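Local coordinates for protein nonribosomal peptide synthase (Streptomyces sp. MJ635-86F5, PDB 5JJP) that activates aliphatic beta-amino acids by adenylation, probably as an ATP-dependent ligase of the AMP-binding (ANL) family, at residues D180-I185 with M199-N204; K195-S200 with S392-D397; I301-E306 with R323-L328; D365-E370 with E382-S387; G378-I383 with L424-A429. All coordinates share one frame; numbering follows the deposited sequence.

Contact 1: D180-I185 with M199-N204; sequences DPAYLI and MSHRAN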
# COMPACT_ATOMS: atom_id res chain seq x y z
N ASP A 180 -4.27 17.32 0.79
CA ASP A 180 -5.54 16.64 1.08
C ASP A 180 -5.37 15.11 1.36
O ASP A 180 -4.50 14.44 0.81
CB ASP A 180 -6.52 16.83 -0.07
CG ASP A 180 -7.11 18.23 -0.12
OD1 ASP A 180 -7.59 18.71 0.93
OD2 ASP A 180 -7.16 18.83 -1.23
N PRO A 181 -6.27 14.55 2.16
CA PRO A 181 -6.30 13.11 2.35
C PRO A 181 -6.59 12.32 1.08
O PRO A 181 -7.49 12.69 0.31
CB PRO A 181 -7.47 12.89 3.30
CG PRO A 181 -8.18 14.17 3.42
CD PRO A 181 -7.27 15.24 2.97
N ALA A 182 -5.80 11.27 0.86
CA ALA A 182 -5.93 10.45 -0.31
C ALA A 182 -6.68 9.15 0.03
O ALA A 182 -7.41 8.64 -0.77
CB ALA A 182 -4.55 10.14 -0.89
N TYR A 183 -6.42 8.60 1.19
CA TYR A 183 -7.12 7.43 1.68
C TYR A 183 -7.03 7.32 3.18
O TYR A 183 -6.25 7.99 3.83
CB TYR A 183 -6.56 6.17 1.02
CG TYR A 183 -5.14 5.84 1.32
CD1 TYR A 183 -4.81 5.09 2.44
CD2 TYR A 183 -4.10 6.25 0.49
CE1 TYR A 183 -3.48 4.80 2.75
CE2 TYR A 183 -2.77 5.94 0.77
CZ TYR A 183 -2.47 5.20 1.90
OH TYR A 183 -1.15 4.88 2.26
N LEU A 184 -7.86 6.47 3.72
CA LEU A 184 -7.91 6.15 5.15
C LEU A 184 -7.90 4.65 5.33
O LEU A 184 -8.69 3.93 4.69
CB LEU A 184 -9.22 6.59 5.76
CG LEU A 184 -9.37 7.94 6.43
CD1 LEU A 184 -9.29 9.01 5.35
CD2 LEU A 184 -10.71 8.01 7.16
N ILE A 185 -7.09 4.20 6.26
CA ILE A 185 -7.05 2.80 6.61
C ILE A 185 -7.34 2.73 8.09
O ILE A 185 -6.63 3.28 8.91
CB ILE A 185 -5.65 2.18 6.33
CG1 ILE A 185 -5.20 2.42 4.89
CG2 ILE A 185 -5.66 0.69 6.62
CD1 ILE A 185 -5.98 1.66 3.86
N MET A 199 -3.94 9.22 5.23
CA MET A 199 -2.71 9.44 4.43
C MET A 199 -2.94 10.48 3.35
O MET A 199 -3.85 10.34 2.56
CB MET A 199 -2.28 8.13 3.79
CG MET A 199 -0.90 8.17 3.19
SD MET A 199 0.41 8.48 4.41
CE MET A 199 0.30 6.92 5.31
N SER A 200 -2.11 11.51 3.31
CA SER A 200 -2.21 12.52 2.26
C SER A 200 -1.61 12.00 0.93
O SER A 200 -0.86 11.03 0.91
CB SER A 200 -1.45 13.80 2.69
OG SER A 200 -0.03 13.67 2.60
N HIS A 201 -1.90 12.70 -0.15
CA HIS A 201 -1.27 12.44 -1.41
C HIS A 201 0.22 12.62 -1.28
O HIS A 201 1.04 11.84 -1.77
CB HIS A 201 -1.82 13.37 -2.48
CG HIS A 201 -3.23 13.10 -2.84
ND1 HIS A 201 -3.59 12.32 -3.93
CD2 HIS A 201 -4.40 13.50 -2.28
CE1 HIS A 201 -4.91 12.23 -3.99
NE2 HIS A 201 -5.42 12.96 -3.01
N ARG A 202 0.58 13.78 -0.78
CA ARG A 202 1.96 14.18 -0.67
C ARG A 202 2.75 13.08 0.03
O ARG A 202 3.86 12.73 -0.38
CB ARG A 202 1.95 15.49 0.10
CG ARG A 202 3.23 15.97 0.70
CD ARG A 202 3.09 17.34 1.36
NE ARG A 202 2.50 17.31 2.69
CZ ARG A 202 2.51 18.36 3.54
NH1 ARG A 202 3.07 19.50 3.21
NH2 ARG A 202 1.92 18.28 4.73
N ALA A 203 2.18 12.52 1.10
CA ALA A 203 2.93 11.60 1.95
C ALA A 203 3.13 10.30 1.22
O ALA A 203 4.21 9.71 1.30
CB ALA A 203 2.23 11.34 3.26
N ASN A 204 2.09 9.82 0.58
CA ASN A 204 2.21 8.55 -0.10
C ASN A 204 3.07 8.66 -1.35
O ASN A 204 3.88 7.78 -1.65
CB ASN A 204 0.86 7.88 -0.37
CG ASN A 204 1.01 6.38 -0.63
OD1 ASN A 204 1.70 5.66 0.13
ND2 ASN A 204 0.48 5.94 -1.72
O HOH W 1 -7.89 12.47 -2.36
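D180 meets the start of helix 201-212 through its carbonyl: D180 O takes the backbone N of H201 at 3.3 Å and also lies at the edge of the H201 ring. Its carboxylate turns elsewhere, to R173 and the backbone N of V177. P181 adds its carbonyl O, which a water joins to H201 NE2. At A182 the methyl sits squarely over the imidazole, CB 3.6 Å from the H201 ring centroid, while A182 N donates to M199 O at 2.7 Å. Y183 N reaches the same oxygen only weakly, so A182 and Y183 both face M199, a classic beta bulge. M199 N gives a nearly straight bond to Y183 O, 3.0 Å. With Y183 CG between the backbone N and the carbonyl carbon (chi1 64°), the phenol runs alongside M199, whose CB lies over one ring face, 3.7 Å from the centroid; the N204 amide stands at the ring edge, its plane 88° to the ring. An alanine at Y183 would probably leave M199 CB and CG without their aromatic wall and open a gap beside N204. With S200 OG capping A203 N as well, polar groups at this mostly buried strand-to-helix junction are met.

Contact 2: K195-S200 with S392-D397; sequences KGVVMS and SGYWAD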
# COMPACT_ATOMS: atom_id res chain seq x y z
N LYS A 195 -8.59 2.75 14.81
CA LYS A 195 -8.24 4.13 14.46
C LYS A 195 -8.07 4.31 12.95
O LYS A 195 -7.64 3.41 12.23
CB LYS A 195 -6.94 4.51 15.13
CG LYS A 195 -7.05 4.73 16.61
CD LYS A 195 -5.73 5.27 17.12
CE LYS A 195 -5.49 4.96 18.59
NZ LYS A 195 -4.02 4.86 18.82
N GLY A 196 -8.43 5.49 12.47
CA GLY A 196 -8.45 5.77 11.06
C GLY A 196 -7.17 6.51 10.69
O GLY A 196 -7.03 7.69 10.96
N VAL A 197 -6.25 5.81 10.03
CA VAL A 197 -5.03 6.42 9.59
C VAL A 197 -5.29 7.22 8.31
O VAL A 197 -5.72 6.66 7.31
CB VAL A 197 -3.95 5.34 9.36
CG1 VAL A 197 -2.70 5.93 8.68
CG2 VAL A 197 -3.58 4.73 10.68
N VAL A 198 -5.01 8.51 8.35
CA VAL A 198 -5.30 9.40 7.26
C VAL A 198 -4.00 9.65 6.51
O VAL A 198 -3.07 10.20 7.06
CB VAL A 198 -5.86 10.76 7.75
CG1 VAL A 198 -6.16 11.69 6.59
CG2 VAL A 198 -7.11 10.55 8.61
N MET A 199 -3.94 9.22 5.23
CA MET A 199 -2.71 9.44 4.43
C MET A 199 -2.94 10.48 3.35
O MET A 199 -3.85 10.34 2.56
CB MET A 199 -2.28 8.13 3.79
CG MET A 199 -0.90 8.17 3.19
SD MET A 199 0.41 8.48 4.41
CE MET A 199 0.30 6.92 5.31
N SER A 200 -2.11 11.51 3.31
CA SER A 200 -2.21 12.52 2.26
C SER A 200 -1.61 12.00 0.93
O SER A 200 -0.86 11.03 0.91
CB SER A 200 -1.45 13.80 2.69
OG SER A 200 -0.03 13.67 2.60
N SER A 392 -1.24 11.92 8.25
CA SER A 392 -1.57 13.27 8.70
C SER A 392 -2.16 13.30 10.10
O SER A 392 -2.19 14.34 10.73
CB SER A 392 -2.57 13.93 7.76
OG SER A 392 -1.98 13.99 6.47
N GLY A 393 -2.71 12.15 10.52
CA GLY A 393 -3.28 12.04 11.84
C GLY A 393 -4.24 10.90 11.87
O GLY A 393 -4.51 10.26 10.85
N TYR A 394 -4.80 10.66 13.05
CA TYR A 394 -5.85 9.68 13.20
C TYR A 394 -7.19 10.40 13.10
O TYR A 394 -7.38 11.45 13.71
CB TYR A 394 -5.73 9.01 14.55
CG TYR A 394 -4.49 8.19 14.73
CD1 TYR A 394 -4.31 7.00 14.00
CD2 TYR A 394 -3.49 8.57 15.63
CE1 TYR A 394 -3.18 6.21 14.17
CE2 TYR A 394 -2.34 7.81 15.79
CZ TYR A 394 -2.18 6.63 15.04
OH TYR A 394 -1.06 5.83 15.17
N TRP A 395 -8.09 9.87 12.30
CA TRP A 395 -9.31 10.59 11.91
C TRP A 395 -10.16 10.96 13.12
O TRP A 395 -10.43 10.13 13.96
CB TRP A 395 -10.12 9.74 10.95
CG TRP A 395 -11.37 10.35 10.56
CD1 TRP A 395 -12.59 10.18 11.19
CD2 TRP A 395 -11.58 11.28 9.53
NE1 TRP A 395 -13.55 10.94 10.57
CE2 TRP A 395 -12.95 11.63 9.55
CE3 TRP A 395 -10.76 11.85 8.58
CZ2 TRP A 395 -13.50 12.49 8.65
CZ3 TRP A 395 -11.30 12.73 7.69
CH2 TRP A 395 -12.66 13.03 7.71
N ALA A 396 -10.46 12.23 13.26
CA ALA A 396 -11.31 12.77 14.34
C ALA A 396 -10.74 12.55 15.74
O ALA A 396 -11.51 12.56 16.68
CB ALA A 396 -12.72 12.19 14.25
N ASP A 397 -9.42 12.40 15.86
CA ASP A 397 -8.79 12.04 17.10
C ASP A 397 -7.50 12.84 17.31
O ASP A 397 -6.39 12.28 17.24
CB ASP A 397 -8.53 10.55 17.13
CG ASP A 397 -8.30 10.01 18.56
OD1 ASP A 397 -7.87 10.78 19.44
OD2 ASP A 397 -8.51 8.80 18.77
O HOH W 2 -9.48 7.68 14.33
O HOH W 3 -0.03 12.29 5.29
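K195 reaches across Y394 with its aliphatic chain over one face of the phenol ring: CD stands 3.9 Å from the Y394 ring centroid. Extended beyond CG, the lysine chain carries NZ over the same ring as a cation-pi contact, 4.7 Å from the Y394 centroid and 18° off the normal. V197 lies alongside Y394 and points the same way, its CG2 3.8 Å from Y394 CE1. The phenol OH is bonded to E333. K195 belongs to a TSGTTGRPKG sequence matching the P-loop of adenylating enzymes, mostly unmodelled here; strand 196-200 is the middle member of a small antiparallel sheet, between 181-186 and the short 393-394. On the face opposite Y394, V198 and W395 meet differently: V198 CG2 comes in the indole plane, at its edge, 3.9 Å from W395 CE3. W395 CG is anti to the backbone N (chi1 177°), which lays the benzo side of the indole beside V198, with L184 touching it further on. The backbones bond W395 N to G196 O and S392 N to V198 O, both at 2.8 Å, with V198 N to G393 O between them. Waters tie G196 N to W395 O and S200 N to S392 OG.

Contact 3: I301-E306 with R323-L328; sequences ILFSGE and RRIFNL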
# COMPACT_ATOMS: atom_id res chain seq x y z
N ILE A 301 11.43 -11.55 -4.22
CA ILE A 301 10.34 -11.65 -3.27
C ILE A 301 10.47 -10.52 -2.26
O ILE A 301 11.55 -10.26 -1.74
CB ILE A 301 10.38 -12.97 -2.50
CG1 ILE A 301 10.38 -14.17 -3.46
CG2 ILE A 301 9.20 -13.07 -1.55
CD1 ILE A 301 10.57 -15.52 -2.77
N LEU A 302 9.35 -9.90 -1.96
CA LEU A 302 9.26 -8.83 -0.98
C LEU A 302 8.30 -9.26 0.12
O LEU A 302 7.14 -9.66 -0.20
CB LEU A 302 8.74 -7.60 -1.68
CG LEU A 302 8.47 -6.35 -0.86
CD1 LEU A 302 9.77 -5.83 -0.29
CD2 LEU A 302 7.81 -5.24 -1.68
N PHE A 303 8.78 -9.33 1.35
CA PHE A 303 7.91 -9.67 2.53
C PHE A 303 7.64 -8.51 3.40
O PHE A 303 8.51 -7.69 3.58
CB PHE A 303 8.56 -10.52 3.61
CG PHE A 303 9.38 -11.59 3.15
CD1 PHE A 303 8.82 -12.63 2.41
CD2 PHE A 303 10.70 -11.63 3.51
CE1 PHE A 303 9.60 -13.69 1.99
CE2 PHE A 303 11.49 -12.69 3.09
CZ PHE A 303 10.94 -13.72 2.33
N SER A 304 6.54 -8.58 4.13
CA SER A 304 6.33 -7.71 5.26
C SER A 304 5.22 -8.13 6.13
O SER A 304 4.39 -8.94 5.74
CB SER A 304 5.92 -6.35 4.74
OG SER A 304 4.64 -6.46 4.16
N GLY A 305 5.15 -7.47 7.28
CA GLY A 305 3.92 -7.43 8.09
C GLY A 305 3.86 -8.54 9.11
O GLY A 305 2.80 -8.79 9.71
N GLU A 306 5.00 -9.20 9.32
CA GLU A 306 5.01 -10.41 10.12
C GLU A 306 6.45 -10.87 10.27
O GLU A 306 7.27 -10.68 9.37
CB GLU A 306 4.05 -11.41 9.45
CG GLU A 306 4.25 -12.89 9.66
CD GLU A 306 3.38 -13.70 8.71
OE1 GLU A 306 2.17 -13.38 8.53
OE2 GLU A 306 3.90 -14.67 8.12
N ARG A 323 17.68 -15.70 -6.09
CA ARG A 323 16.54 -14.77 -6.01
C ARG A 323 16.91 -13.66 -5.04
O ARG A 323 17.63 -13.86 -4.07
CB ARG A 323 15.27 -15.48 -5.52
CG ARG A 323 14.43 -16.11 -6.61
CD ARG A 323 15.21 -17.10 -7.43
NE ARG A 323 14.36 -17.83 -8.38
CZ ARG A 323 14.59 -19.11 -8.74
NH1 ARG A 323 15.65 -19.80 -8.23
NH2 ARG A 323 13.78 -19.71 -9.59
N ARG A 324 16.41 -12.47 -5.32
CA ARG A 324 16.60 -11.34 -4.44
C ARG A 324 15.40 -11.27 -3.49
O ARG A 324 14.23 -11.22 -3.92
CB ARG A 324 16.69 -10.06 -5.23
CG ARG A 324 17.92 -9.97 -6.15
CD ARG A 324 19.22 -9.75 -5.35
NE ARG A 324 19.20 -8.57 -4.52
CZ ARG A 324 19.63 -7.36 -4.87
NH1 ARG A 324 20.14 -7.14 -6.07
NH2 ARG A 324 19.52 -6.31 -4.02
N ILE A 325 15.69 -11.31 -2.21
CA ILE A 325 14.63 -11.26 -1.22
C ILE A 325 14.82 -10.01 -0.44
O ILE A 325 15.91 -9.69 -0.01
CB ILE A 325 14.60 -12.50 -0.30
CG1 ILE A 325 14.47 -13.75 -1.15
CG2 ILE A 325 13.41 -12.45 0.67
CD1 ILE A 325 14.44 -15.05 -0.35
N PHE A 326 13.71 -9.32 -0.21
CA PHE A 326 13.69 -8.08 0.51
C PHE A 326 12.77 -8.13 1.73
O PHE A 326 11.65 -8.54 1.65
CB PHE A 326 13.13 -7.00 -0.40
CG PHE A 326 13.81 -6.88 -1.69
CD1 PHE A 326 15.10 -6.44 -1.76
CD2 PHE A 326 13.12 -7.13 -2.89
CE1 PHE A 326 15.73 -6.31 -2.99
CE2 PHE A 326 13.75 -6.97 -4.13
CZ PHE A 326 15.08 -6.60 -4.15
N ASN A 327 13.26 -7.56 2.81
CA ASN A 327 12.54 -7.46 4.07
C ASN A 327 12.04 -6.02 4.27
O ASN A 327 12.83 -5.04 4.25
CB ASN A 327 13.49 -7.88 5.20
CG ASN A 327 12.91 -7.65 6.57
OD1 ASN A 327 11.74 -7.91 6.80
ND2 ASN A 327 13.74 -7.16 7.50
N LEU A 328 10.74 -5.89 4.41
CA LEU A 328 10.11 -4.59 4.47
C LEU A 328 9.59 -4.33 5.89
O LEU A 328 8.74 -5.07 6.36
CB LEU A 328 8.95 -4.58 3.47
CG LEU A 328 8.40 -3.23 3.08
CD1 LEU A 328 9.39 -2.51 2.19
CD2 LEU A 328 7.06 -3.41 2.36
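L328 lies against strand 300-304 from CB to both methyls. Its CB lies 3.1 Å from F303 O and beside S304 CB, at 3.7 Å from that carbon. With CG anti to the backbone N (chi1 -163°), the two methyls part: CD2 heads for S304, 4.0 Å from S304 CB, and CD1 meets L302 CD1 at 4.2 Å. That leucine methyl of L302 also rests against F326 CB, 3.6 Å away, the two side chains crossing at about a right angle, so L302, F326 and L328 form one apolar patch. On the other face I301, F303 and I325 gather; F303 crosses I325 obliquely, though the modelled approach of its ring to I325 CG2 is too short to trust. Between the two faces the backbones pair in parallel, with F326 N bonded to I301 O at 2.8 Å and F303 N to F326 O at 3.0 Å. An alanine at F303 would probably leave F308 without its edge-to-face partner and open a gap against L313. The two strands belong to a beta-alpha-beta unit whose helix 310-319 covers the I301, F303 and I325 face through L313 and L316. F233 of helix 232-243 touches S304 and L328 on the opposite face, while strand 338-341 flanks 324-329 and sets V339 against F326 and L328.

Contact 4: D365-E370 with E382-S387; sequences DVYDAE and EIYLRS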
# COMPACT_ATOMS: atom_id res chain seq x y z
N ASP A 365 15.62 6.39 14.28
CA ASP A 365 16.57 6.15 15.36
C ASP A 365 15.79 5.77 16.61
O ASP A 365 14.56 5.82 16.63
CB ASP A 365 17.42 7.40 15.62
CG ASP A 365 18.75 7.09 16.39
OD1 ASP A 365 19.10 5.89 16.61
OD2 ASP A 365 19.41 8.08 16.79
N VAL A 366 16.52 5.40 17.66
CA VAL A 366 15.94 4.73 18.82
C VAL A 366 16.04 5.71 19.99
O VAL A 366 17.04 6.41 20.11
CB VAL A 366 16.64 3.37 18.95
CG1 VAL A 366 17.04 3.05 20.35
CG2 VAL A 366 15.77 2.29 18.35
N TYR A 367 14.97 5.82 20.79
CA TYR A 367 14.85 6.86 21.84
C TYR A 367 14.52 6.28 23.17
O TYR A 367 13.74 5.36 23.25
CB TYR A 367 13.79 7.89 21.48
CG TYR A 367 14.30 8.94 20.50
CD1 TYR A 367 14.47 8.63 19.15
CD2 TYR A 367 14.67 10.20 20.92
CE1 TYR A 367 14.99 9.55 18.25
CE2 TYR A 367 15.18 11.12 20.04
CZ TYR A 367 15.36 10.78 18.71
OH TYR A 367 15.83 11.73 17.82
N ASP A 368 15.12 6.83 24.24
CA ASP A 368 14.79 6.36 25.59
C ASP A 368 13.41 6.89 26.04
O ASP A 368 12.78 7.69 25.35
CB ASP A 368 15.89 6.69 26.62
CG ASP A 368 15.95 8.18 27.00
OD1 ASP A 368 14.96 8.92 26.85
OD2 ASP A 368 17.04 8.61 27.41
N ALA A 369 12.97 6.43 27.20
CA ALA A 369 11.65 6.76 27.72
C ALA A 369 11.48 8.22 28.07
O ALA A 369 10.37 8.67 28.30
CB ALA A 369 11.36 5.88 28.94
N GLU A 370 12.57 8.97 28.10
CA GLU A 370 12.56 10.40 28.42
C GLU A 370 12.65 11.28 27.16
O GLU A 370 12.78 12.50 27.23
CB GLU A 370 13.74 10.70 29.36
CG GLU A 370 13.35 11.50 30.59
CD GLU A 370 14.36 11.39 31.72
OE1 GLU A 370 15.23 10.48 31.70
OE2 GLU A 370 14.31 12.24 32.64
N GLU A 382 12.68 3.15 21.82
CA GLU A 382 11.54 3.22 20.91
C GLU A 382 11.95 3.88 19.59
O GLU A 382 12.67 4.88 19.60
CB GLU A 382 10.42 4.06 21.50
CG GLU A 382 9.21 4.12 20.59
CD GLU A 382 8.04 4.88 21.21
OE1 GLU A 382 8.26 5.58 22.23
OE2 GLU A 382 6.94 4.82 20.62
N ILE A 383 11.52 3.28 18.47
CA ILE A 383 11.85 3.87 17.14
C ILE A 383 10.98 5.09 16.90
O ILE A 383 9.78 4.99 17.04
CB ILE A 383 11.65 2.90 15.95
CG1 ILE A 383 12.53 1.67 16.09
CG2 ILE A 383 11.98 3.59 14.64
CD1 ILE A 383 12.09 0.51 15.20
N TYR A 384 11.63 6.23 16.66
CA TYR A 384 11.02 7.46 16.13
C TYR A 384 11.38 7.59 14.64
O TYR A 384 12.54 7.53 14.28
CB TYR A 384 11.51 8.71 16.84
CG TYR A 384 11.01 8.92 18.26
CD1 TYR A 384 10.78 7.84 19.13
CD2 TYR A 384 10.87 10.20 18.77
CE1 TYR A 384 10.38 8.06 20.45
CE2 TYR A 384 10.46 10.44 20.08
CZ TYR A 384 10.23 9.37 20.92
OH TYR A 384 9.82 9.58 22.20
N LEU A 385 10.34 7.77 13.79
CA LEU A 385 10.51 7.86 12.33
C LEU A 385 10.34 9.30 11.85
O LEU A 385 9.32 9.94 12.08
CB LEU A 385 9.55 6.93 11.65
CG LEU A 385 9.51 6.92 10.14
CD1 LEU A 385 10.74 6.34 9.47
CD2 LEU A 385 8.30 6.11 9.75
N ARG A 386 11.38 9.81 11.22
CA ARG A 386 11.40 11.09 10.61
C ARG A 386 11.24 10.82 9.10
O ARG A 386 12.11 10.22 8.48
CB ARG A 386 12.74 11.76 10.90
CG ARG A 386 12.91 13.15 10.33
CD ARG A 386 14.32 13.66 10.54
NE ARG A 386 14.72 13.58 11.95
CZ ARG A 386 14.51 14.55 12.84
NH1 ARG A 386 13.88 15.67 12.51
NH2 ARG A 386 14.93 14.40 14.07
N SER A 387 10.16 11.30 8.49
CA SER A 387 9.90 10.99 7.11
C SER A 387 8.82 11.87 6.49
O SER A 387 7.79 12.11 7.11
CB SER A 387 9.42 9.53 7.04
OG SER A 387 8.91 9.20 5.74
O HOH W 4 9.90 6.44 24.58
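Y367 and Y384 stack face to face, their ring centroids 4.3 Å apart and their planes 21° from parallel. The side chains run across each other at about a right angle, with uneven overlap: Y367 CB and CG sit over the Y384 ring, while Y384 lies offset toward the rim of Y367, its CG 3.6 Å from Y367 CD1. Both side chains leave the same face of the sheet; with each CG anti to its carbonyl carbon (chi1 -81° in Y367) the rings swing over one another. They are diagonal neighbours, since Y367 pairs with E382 and Y384 with D365. These antiparallel strands, 363-367 and 381-386, are strongly twisted, their axes 129° apart, and belong to the small sheet that in relatives forms a distorted barrel. E382 is the third main contributor. Its backbone N donates to Y367 O and its own O accepts from Y367 N, both bonds 2.8 Å long. The extended side chain takes the carboxylate to a salt bridge with R420 and a bond from G422 N, while a water links E382 OE1 to D368 O. On the reverse face V366 CG2 meets I383 CG1 at 4.0 Å, with L433 touching both.

Contact 5: G378-I383 with L424-A429; sequences GVVGEI and LAYRDA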
# COMPACT_ATOMS: atom_id res chain seq x y z
N GLY A 378 23.29 -1.58 21.12
CA GLY A 378 22.82 -2.67 21.94
C GLY A 378 21.72 -2.32 22.93
O GLY A 378 21.04 -3.21 23.45
N VAL A 379 21.48 -1.04 23.16
CA VAL A 379 20.50 -0.64 24.15
C VAL A 379 19.15 -0.38 23.46
O VAL A 379 19.07 0.39 22.49
CB VAL A 379 20.96 0.62 24.93
CG1 VAL A 379 19.84 1.11 25.86
CG2 VAL A 379 22.22 0.32 25.72
N VAL A 380 18.12 -1.02 23.99
CA VAL A 380 16.80 -0.96 23.43
C VAL A 380 16.12 0.36 23.75
O VAL A 380 16.16 0.83 24.88
CB VAL A 380 15.94 -2.11 23.99
CG1 VAL A 380 14.45 -1.89 23.70
CG2 VAL A 380 16.40 -3.43 23.40
N GLY A 381 15.44 0.93 22.76
CA GLY A 381 14.60 2.14 22.91
C GLY A 381 13.46 2.08 21.89
O GLY A 381 13.32 1.07 21.20
N GLU A 382 12.68 3.15 21.82
CA GLU A 382 11.54 3.22 20.91
C GLU A 382 11.95 3.88 19.59
O GLU A 382 12.67 4.88 19.60
CB GLU A 382 10.42 4.06 21.50
CG GLU A 382 9.21 4.12 20.59
CD GLU A 382 8.04 4.88 21.21
OE1 GLU A 382 8.26 5.58 22.23
OE2 GLU A 382 6.94 4.82 20.62
N ILE A 383 11.52 3.28 18.47
CA ILE A 383 11.85 3.87 17.14
C ILE A 383 10.98 5.09 16.90
O ILE A 383 9.78 4.99 17.04
CB ILE A 383 11.65 2.90 15.95
CG1 ILE A 383 12.53 1.67 16.09
CG2 ILE A 383 11.98 3.59 14.64
CD1 ILE A 383 12.09 0.51 15.20
N LEU A 424 9.93 -1.19 19.67
CA LEU A 424 11.20 -1.22 20.37
C LEU A 424 12.29 -1.78 19.47
O LEU A 424 12.03 -2.61 18.60
CB LEU A 424 11.07 -2.10 21.58
CG LEU A 424 10.06 -1.63 22.63
CD1 LEU A 424 9.99 -2.64 23.76
CD2 LEU A 424 10.48 -0.29 23.18
N ALA A 425 13.50 -1.30 19.66
CA ALA A 425 14.63 -1.78 18.89
C ALA A 425 15.94 -1.30 19.50
O ALA A 425 15.96 -0.40 20.30
CB ALA A 425 14.52 -1.30 17.42
N TYR A 426 17.02 -1.93 19.08
CA TYR A 426 18.36 -1.45 19.41
C TYR A 426 19.11 -1.28 18.11
O TYR A 426 18.68 -1.78 17.05
CB TYR A 426 19.14 -2.42 20.35
CG TYR A 426 19.39 -3.79 19.73
CD1 TYR A 426 18.52 -4.86 19.98
CD2 TYR A 426 20.47 -4.00 18.88
CE1 TYR A 426 18.72 -6.12 19.39
CE2 TYR A 426 20.68 -5.26 18.29
CZ TYR A 426 19.79 -6.31 18.56
OH TYR A 426 19.97 -7.55 17.98
N ARG A 427 20.24 -0.59 18.24
CA ARG A 427 21.09 -0.20 17.13
C ARG A 427 22.39 -1.01 17.22
O ARG A 427 22.84 -1.32 18.31
CB ARG A 427 21.36 1.30 17.31
CG ARG A 427 21.89 2.02 16.08
CD ARG A 427 22.63 3.30 16.46
NE ARG A 427 21.83 4.15 17.33
CZ ARG A 427 22.15 4.53 18.57
NH1 ARG A 427 23.30 4.16 19.14
NH2 ARG A 427 21.31 5.30 19.24
N ASP A 428 22.97 -1.39 16.08
CA ASP A 428 24.33 -1.95 16.08
C ASP A 428 25.36 -0.83 15.96
O ASP A 428 24.98 0.35 15.92
CB ASP A 428 24.53 -3.04 15.00
CG ASP A 428 24.46 -2.52 13.55
OD1 ASP A 428 24.55 -1.29 13.27
OD2 ASP A 428 24.35 -3.37 12.64
N ALA A 429 26.64 -1.16 15.89
CA ALA A 429 27.70 -0.14 15.81
C ALA A 429 27.60 0.69 14.54
O ALA A 429 27.98 1.87 14.52
CB ALA A 429 29.08 -0.78 15.90
O HOH W 5 20.79 0.57 20.81
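A425 and I383 make the apolar centre: the A425 methyl lies 3.8 Å from I383 CD1, and V366 of strand 363-367 also touches A425. Next to this, L424 and V380 cross at about a right angle, V380 CG1 standing 4.0 Å from L424 CB. L424 CD2 turns back over the neighbouring backbone, 3.7 Å from G381 O. Further along, Y426 sets its CB against the turn before the strand, 3.5 Å from V379 O, and V380 CG2 approaches its ring at the edge. Y426 CG is placed between its backbone N and carbonyl carbon (chi1 63°), and the phenol leads away to lie almost parallel with the ring of Y434 on strand 433-438. Strands 381-386 and 417-427 are antiparallel partners in the strongly curled small sheet of the protein; their short axes stand 102° apart here, a steep angle that reflects the curl, and pairing continues through I383 with T421 and D423. G381 and A425 form the hydrogen-bonded pair: G381 N donates to A425 O and A425 N to G381 O, each bond 2.8 Å. L424 faces E382 as the next, non-hydrogen-bonded pair. Beyond these the chain of 378-383 swings round, and G378, whose backbone angles call for glycine, donates its N to R427 O at 2.9 Å. At this polar edge a water accepts from R427 N, 2.9 Å away, close to V379. The R427 guanidinium reaches V374 O, and its link with D365 is long and weak.

From the N terminus, contact 1 comes first and closes the hairpin of strands 181-186 and 196-200 onto helix 201-212. Contact 2 opens on the same strand, sharing M199 and S200, and closes a far longer loop to residues 392-397, putting three strands side by side. Contacts 3 and 4 both lie within that loop, one after the other: contact 3 closes a beta-alpha-beta unit of the six-stranded mixed sheet, on the other side of the chain's centre from contact 1, and contact 4 pairs two strands of the small curled sheet. Contact 5 takes over E382 and I383 from contact 4, extends that sheet to strand 417-427, and crosses contact 2 along the chain.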